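PDB 4KWA: transcriptional regulator from Saccharomonospora viridis, which probably binds DNA as a TetR-family transcriptional repressor and binds choline in its ligand pocket. Local coordinates for the interface of chains A and B. Residues are numbered along the deposited sequence; one frame, centred on the assembly and turned at random. Chains: chain A/B, Transcriptional regulator.

The interface of chains A and B. Residues chain A 158, 162, 165, 170, 181; chain B 127, 150, 153-154, 157.
A:Leu158 and A:Leu162 close over B:Ala157, whose short side chain lets the two copies of helix 148-168 approach closely in this two-fold symmetric interface, probably the usual TetR dimer of C-terminal domains; a twin contact has the chains exchanged. The branched leucines fill the apolar centre: CD1 of A:Leu158 lies 3.8 Å from CB of B:Ala157, while A:Leu162 directs CD2 to CG2 of B:Thr153, the side chains crossing at about a right angle. B:Thr153 suits the border because its methyl joins the apolar packing and its hydroxyl, OG1, accepts a hydrogen bond from the side-chain amine NZ of A:Lys170 at 2.9 Å. The long, extended lysine carries NZ across the interface from a loop, and the amide oxygen OE1 of A:Gln165 accepts from the same nitrogen, which lies above the carbonyl plane. B:Tyr127 OH shares a hydrogen bond with OG1 of B:Thr153 (3.0 Å), helping to position that hydroxyl.

At the opposite rim, A:His181 in helix 175-190 suits its place by donating from one ring nitrogen and accepting at the other. ND1 donates in the ring plane to OE2 of B:Glu150 at 2.8 Å, from above the carboxylate plane; the carboxylate may polarise the imidazole. B:Arg154, bent at chi3 (-61°), holds its guanidinium nearly perpendicular to the ring, with NH1 over the face towards the rim, a cation-pi contact. Its NE donates to NE2 of A:His181 at 2.8 Å, NE2 in the guanidinium plane but NE well out of the imidazole plane.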
# COMPACT_ATOMS: atom_id res chain seq x y z
N LEU A 158 -3.21 9.53 -0.90
CA LEU A 158 -4.52 9.36 -0.26
C LEU A 158 -5.25 8.19 -0.95
O LEU A 158 -5.80 7.30 -0.33
CB LEU A 158 -5.29 10.65 -0.33
CG LEU A 158 -6.70 10.64 0.29
CD1 LEU A 158 -6.68 10.20 1.75
CD2 LEU A 158 -7.38 11.98 0.19
N LEU A 162 -6.39 4.69 0.96
CA LEU A 162 -7.80 4.36 1.01
C LEU A 162 -7.99 3.06 0.35
O LEU A 162 -8.76 2.21 0.90
CB LEU A 162 -8.64 5.49 0.35
CG LEU A 162 -8.66 6.82 1.16
CD1 LEU A 162 -9.30 7.82 0.21
CD2 LEU A 162 -9.50 6.62 2.42
N GLN A 165 -7.30 0.28 2.74
CA GLN A 165 -8.33 0.17 3.72
C GLN A 165 -9.52 -0.65 3.07
O GLN A 165 -10.08 -1.57 3.72
CB GLN A 165 -8.71 1.56 4.24
CG GLN A 165 -7.57 2.27 4.94
CD GLN A 165 -7.94 3.68 5.37
OE1 GLN A 165 -9.12 4.03 5.37
NE2 GLN A 165 -6.94 4.47 5.83
N LYS A 170 -11.18 -2.85 6.26
CA LYS A 170 -11.35 -1.94 7.40
C LYS A 170 -12.86 -1.73 7.66
O LYS A 170 -13.67 -1.59 6.74
CB LYS A 170 -10.64 -0.62 7.14
CG LYS A 170 -10.87 0.48 8.21
CD LYS A 170 -10.28 1.83 7.78
CE LYS A 170 -10.82 3.01 8.59
NZ LYS A 170 -10.47 4.34 7.97
N HIS A 181 -15.12 9.94 0.41
CA HIS A 181 -13.95 10.58 1.00
C HIS A 181 -13.13 11.38 -0.02
O HIS A 181 -12.67 12.51 0.22
CB HIS A 181 -13.09 9.51 1.71
CG HIS A 181 -11.99 10.10 2.54
ND1 HIS A 181 -12.08 10.23 3.92
CD2 HIS A 181 -10.89 10.81 2.18
CE1 HIS A 181 -11.04 10.91 4.36
NE2 HIS A 181 -10.28 11.24 3.34
N TYR B 127 -5.58 3.50 14.54
CA TYR B 127 -6.57 4.42 14.01
C TYR B 127 -7.36 5.13 15.20
O TYR B 127 -7.55 6.34 15.19
CB TYR B 127 -7.54 3.69 13.10
CG TYR B 127 -8.70 4.51 12.63
CD1 TYR B 127 -8.54 5.40 11.57
CD2 TYR B 127 -9.95 4.44 13.26
CE1 TYR B 127 -9.58 6.17 11.13
CE2 TYR B 127 -10.99 5.24 12.83
CZ TYR B 127 -10.80 6.07 11.73
OH TYR B 127 -11.78 6.87 11.28
N GLU B 150 -13.14 11.19 10.13
CA GLU B 150 -12.73 11.43 8.73
C GLU B 150 -11.29 11.95 8.68
O GLU B 150 -10.58 11.52 7.81
CB GLU B 150 -13.70 12.29 7.90
CG GLU B 150 -14.94 11.53 7.32
CD GLU B 150 -14.66 10.68 6.04
OE1 GLU B 150 -15.23 11.01 4.95
OE2 GLU B 150 -13.87 9.70 6.05
N THR B 153 -8.98 9.05 9.23
CA THR B 153 -9.02 8.22 8.02
C THR B 153 -8.09 8.85 6.99
O THR B 153 -7.27 8.15 6.37
CB THR B 153 -10.48 8.09 7.51
OG1 THR B 153 -11.18 7.15 8.31
CG2 THR B 153 -10.49 7.54 6.10
N ARG B 154 -8.20 10.16 6.83
CA ARG B 154 -7.35 10.87 5.88
C ARG B 154 -5.82 10.77 6.20
O ARG B 154 -4.98 10.51 5.32
CB ARG B 154 -7.79 12.31 5.70
CG ARG B 154 -7.10 13.05 4.58
CD ARG B 154 -7.96 14.25 4.14
NE ARG B 154 -9.27 13.86 3.64
CZ ARG B 154 -10.22 14.71 3.28
NH1 ARG B 154 -11.43 14.24 2.87
NH2 ARG B 154 -10.00 16.03 3.38
N ALA B 157 -4.51 7.11 5.87
CA ALA B 157 -4.30 6.81 4.45
C ALA B 157 -3.09 7.52 3.84
O ALA B 157 -2.29 6.89 3.04
CB ALA B 157 -5.55 7.15 3.72